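Long-range contact in hypothetical protein, GDSL-like Lipase/Acylhydrolase family protein (Bacteroides uniformis, PDB 4M8K), which is a putative GDSL-like lipase or acylhydrolase and probably hydrolyses ester bonds, though its substrate is not established: residues 34-46 with 75-87. Sequence-based numbering, arbitrary orientation.
With ACT (acetate ion), chain C.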
# COMPACT_ATOMS: atom_id res chain seq x y z
N TYR A 34 11.99 -2.71 9.29
CA TYR A 34 12.40 -3.85 10.13
C TYR A 34 11.85 -3.75 11.55
O TYR A 34 12.04 -2.72 12.24
CB TYR A 34 13.94 -3.94 10.16
CG TYR A 34 14.44 -5.23 10.73
CD1 TYR A 34 14.22 -6.43 10.05
CD2 TYR A 34 15.09 -5.28 11.97
CE1 TYR A 34 14.62 -7.63 10.57
CE2 TYR A 34 15.53 -6.50 12.50
CZ TYR A 34 15.29 -7.67 11.78
OH TYR A 34 15.68 -8.89 12.24
N GLY A 35 11.17 -4.80 12.00
CA GLY A 35 10.60 -4.87 13.34
C GLY A 35 9.25 -4.20 13.50
O GLY A 35 8.69 -4.19 14.58
N HIS A 36 8.73 -3.62 12.45
CA HIS A 36 7.48 -2.88 12.55
C HIS A 36 6.49 -3.32 11.49
O HIS A 36 5.58 -2.56 11.12
CB HIS A 36 7.74 -1.36 12.37
CG HIS A 36 8.50 -0.76 13.49
ND1 HIS A 36 7.90 -0.11 14.55
CD2 HIS A 36 9.83 -0.75 13.75
CE1 HIS A 36 8.82 0.24 15.42
NE2 HIS A 36 9.99 -0.14 14.96
N VAL A 37 6.63 -4.54 11.00
CA VAL A 37 5.59 -5.10 10.09
C VAL A 37 4.95 -6.30 10.71
O VAL A 37 5.56 -6.97 11.53
CB VAL A 37 6.22 -5.46 8.72
CG1 VAL A 37 6.67 -4.21 8.02
CG2 VAL A 37 7.40 -6.43 8.88
N SER A 38 3.73 -6.65 10.27
CA SER A 38 3.08 -7.86 10.71
C SER A 38 2.44 -8.53 9.52
O SER A 38 1.67 -7.87 8.81
CB SER A 38 2.02 -7.53 11.74
OG SER A 38 2.57 -6.73 12.75
N PRO A 39 2.71 -9.81 9.31
CA PRO A 39 3.61 -10.71 10.06
C PRO A 39 5.07 -10.22 10.12
O PRO A 39 5.58 -9.58 9.21
CB PRO A 39 3.55 -12.02 9.27
CG PRO A 39 2.22 -11.97 8.54
CD PRO A 39 1.98 -10.53 8.25
N ALA A 40 5.72 -10.53 11.22
CA ALA A 40 7.12 -10.14 11.42
C ALA A 40 8.04 -10.68 10.33
O ALA A 40 9.02 -10.03 9.99
CB ALA A 40 7.62 -10.61 12.79
N ALA A 41 7.71 -11.85 9.79
CA ALA A 41 8.52 -12.43 8.73
C ALA A 41 8.40 -11.73 7.34
O ALA A 41 9.20 -12.01 6.46
CB ALA A 41 8.20 -13.92 8.60
N ASN A 42 7.45 -10.81 7.16
CA ASN A 42 7.42 -10.03 5.96
C ASN A 42 8.77 -9.38 5.66
O ASN A 42 9.36 -8.74 6.53
CB ASN A 42 6.33 -8.91 6.05
CG ASN A 42 4.93 -9.43 5.91
OD1 ASN A 42 4.68 -10.65 5.86
ND2 ASN A 42 3.97 -8.51 5.81
N LEU A 43 9.21 -9.47 4.41
CA LEU A 43 10.45 -8.83 4.01
C LEU A 43 10.34 -7.32 4.13
O LEU A 43 9.31 -6.71 3.81
CB LEU A 43 10.84 -9.20 2.57
CG LEU A 43 11.11 -10.69 2.35
CD1 LEU A 43 11.45 -10.93 0.88
CD2 LEU A 43 12.20 -11.22 3.27
N CYS A 44 11.43 -6.73 4.60
CA CYS A 44 11.55 -5.26 4.73
C CYS A 44 12.69 -4.69 3.88
O CYS A 44 13.63 -5.38 3.57
CB CYS A 44 11.81 -4.95 6.19
SG CYS A 44 10.39 -5.27 7.27
N TRP A 45 12.61 -3.41 3.56
CA TRP A 45 13.62 -2.71 2.81
C TRP A 45 14.40 -1.75 3.69
O TRP A 45 15.58 -1.60 3.52
CB TRP A 45 12.95 -1.96 1.65
CG TRP A 45 13.88 -1.55 0.53
CD1 TRP A 45 14.16 -2.26 -0.57
CD2 TRP A 45 14.57 -0.30 0.40
NE1 TRP A 45 14.99 -1.55 -1.38
CE2 TRP A 45 15.23 -0.32 -0.82
CE3 TRP A 45 14.66 0.87 1.19
CZ2 TRP A 45 16.05 0.73 -1.25
CZ3 TRP A 45 15.40 1.91 0.75
CH2 TRP A 45 16.13 1.83 -0.44
N TYR A 46 13.72 -1.12 4.64
CA TYR A 46 14.35 -0.16 5.56
C TYR A 46 14.70 -0.77 6.92
O TYR A 46 13.95 -1.53 7.48
CB TYR A 46 13.41 1.01 5.80
CG TYR A 46 13.05 1.83 4.57
CD1 TYR A 46 13.84 2.91 4.21
CD2 TYR A 46 11.92 1.56 3.79
CE1 TYR A 46 13.55 3.68 3.07
CE2 TYR A 46 11.62 2.34 2.66
CZ TYR A 46 12.40 3.40 2.33
OH TYR A 46 12.11 4.19 1.24
N GLN A 75 -3.93 5.61 15.65
CA GLN A 75 -3.26 4.50 16.25
C GLN A 75 -2.91 3.49 15.14
O GLN A 75 -3.76 3.21 14.28
CB GLN A 75 -4.28 3.99 17.22
CG GLN A 75 -3.99 2.78 18.00
CD GLN A 75 -5.24 2.47 18.87
OE1 GLN A 75 -5.70 1.35 18.90
NE2 GLN A 75 -5.80 3.50 19.55
N LEU A 76 -1.71 2.89 15.18
CA LEU A 76 -1.36 1.86 14.22
C LEU A 76 -2.06 0.60 14.63
O LEU A 76 -1.96 0.22 15.79
CB LEU A 76 0.16 1.58 14.18
CG LEU A 76 0.56 0.48 13.19
CD1 LEU A 76 0.30 0.87 11.76
CD2 LEU A 76 2.03 0.09 13.36
N GLU A 77 -2.80 -0.03 13.72
CA GLU A 77 -3.41 -1.33 14.00
C GLU A 77 -2.44 -2.39 13.42
O GLU A 77 -1.74 -3.08 14.19
CB GLU A 77 -4.80 -1.40 13.40
CG GLU A 77 -5.48 -2.74 13.46
CD GLU A 77 -6.02 -3.10 14.85
OE1 GLU A 77 -5.83 -2.31 15.80
OE2 GLU A 77 -6.62 -4.19 15.00
N ARG A 78 -2.33 -2.48 12.09
CA ARG A 78 -1.40 -3.44 11.52
C ARG A 78 -0.70 -2.79 10.36
O ARG A 78 -1.35 -2.24 9.50
CB ARG A 78 -2.08 -4.71 11.01
CG ARG A 78 -2.61 -5.63 12.10
CD ARG A 78 -1.51 -6.18 13.05
NE ARG A 78 -2.14 -7.21 13.88
CZ ARG A 78 -2.38 -8.47 13.48
NH1 ARG A 78 -1.99 -8.93 12.29
NH2 ARG A 78 -3.01 -9.29 14.31
N ASN A 79 0.62 -2.95 10.31
CA ASN A 79 1.40 -2.64 9.11
C ASN A 79 1.80 -3.93 8.36
O ASN A 79 2.89 -4.50 8.57
CB ASN A 79 2.63 -1.81 9.46
CG ASN A 79 3.35 -1.31 8.22
OD1 ASN A 79 2.87 -1.54 7.11
ND2 ASN A 79 4.55 -0.76 8.39
N ASN A 80 0.88 -4.38 7.52
CA ASN A 80 1.14 -5.53 6.66
C ASN A 80 1.77 -5.10 5.36
O ASN A 80 1.11 -4.95 4.33
CB ASN A 80 -0.15 -6.31 6.40
CG ASN A 80 0.11 -7.70 5.88
OD1 ASN A 80 1.12 -7.95 5.21
ND2 ASN A 80 -0.80 -8.62 6.18
N SER A 81 3.07 -4.89 5.41
CA SER A 81 3.86 -4.45 4.29
C SER A 81 5.00 -5.42 4.08
O SER A 81 5.54 -5.97 5.03
CB SER A 81 4.35 -3.00 4.45
OG SER A 81 3.26 -2.05 4.54
N TYR A 82 5.35 -5.62 2.80
CA TYR A 82 6.16 -6.72 2.33
C TYR A 82 6.94 -6.28 1.09
O TYR A 82 6.38 -6.06 0.01
CB TYR A 82 5.26 -7.90 2.01
CG TYR A 82 5.92 -9.28 1.84
CD1 TYR A 82 7.04 -9.49 1.03
CD2 TYR A 82 5.39 -10.40 2.49
CE1 TYR A 82 7.62 -10.76 0.89
CE2 TYR A 82 5.96 -11.65 2.36
CZ TYR A 82 7.06 -11.83 1.54
OH TYR A 82 7.59 -13.10 1.39
N SER A 83 8.27 -6.25 1.24
CA SER A 83 9.19 -5.79 0.19
C SER A 83 9.08 -6.56 -1.09
O SER A 83 9.10 -7.78 -1.10
CB SER A 83 10.64 -5.93 0.64
OG SER A 83 10.90 -5.05 1.67
N GLY A 84 8.95 -5.86 -2.21
CA GLY A 84 8.91 -6.53 -3.48
C GLY A 84 7.53 -7.08 -3.82
O GLY A 84 7.28 -7.48 -4.97
N SER A 85 6.60 -7.06 -2.86
CA SER A 85 5.29 -7.72 -3.11
C SER A 85 4.41 -6.92 -4.10
O SER A 85 4.40 -5.69 -4.13
CB SER A 85 4.47 -7.96 -1.83
OG SER A 85 4.13 -6.73 -1.19
N THR A 86 3.74 -7.68 -4.95
CA THR A 86 2.89 -7.20 -6.01
C THR A 86 1.44 -7.27 -5.63
O THR A 86 1.03 -8.05 -4.78
CB THR A 86 3.04 -8.10 -7.27
OG1 THR A 86 3.00 -9.45 -6.86
CG2 THR A 86 4.35 -7.82 -7.98
N VAL A 87 0.61 -6.47 -6.28
CA VAL A 87 -0.81 -6.61 -6.13
C VAL A 87 -1.31 -7.93 -6.72
O VAL A 87 -2.10 -8.64 -6.09
CB VAL A 87 -1.53 -5.47 -6.84
CG1 VAL A 87 -3.02 -5.71 -6.92
CG2 VAL A 87 -1.22 -4.16 -6.12
C ACT C . 9.33 -2.35 -3.42
O ACT C . 10.55 -2.40 -3.18
OXT ACT C . 8.58 -3.18 -2.89
CH3 ACT C . 8.73 -1.31 -4.31
O HOH W 1 -1.03 -7.73 9.76
O HOH W 2 2.24 -4.05 12.47
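Ser38 N donates to Asn79 O over 2.9 Å and Ser83 N to Leu43 O over 2.8 Å, two backbone bonds that fasten an irregular loop to strand 75-81 and the turn beyond it. Asn42, at the end of the type I turn 39-42, bridges with its amide: ND2 gives one bond to Asn80 OD1 at 3.0 Å and another to Ser81 O at 3.1 Å. Asn80 OD1 lies in the amide plane of Asn42, but ND2 stands 44° out of the Asn80 carbonyl plane. The Tyr82 ring lies under the 42-43 backbone, with Leu43 N 3.9 Å above its centre, while Leu43 CG packs on Tyr82 CE1 at 3.8 Å. Water links Ser38 O to Arg78 NH1, which is also bonded to Asn108 OD1.

Gly84 N, in the type II turn 82-85, holds an acetate, probably from the crystallisation liquor, that Ser29, Asn122 and His205 also bind, a set consistent with the SGNH active site, in which the Gly84 N-H and Asn122 would probably help form the oxyanion hole. Strand 75-81 is outermost in the parallel sheet, beside strand 22-27, and the loop runs along its other side, with His36 and Asn79 both touching Trp65 of helix 64-71.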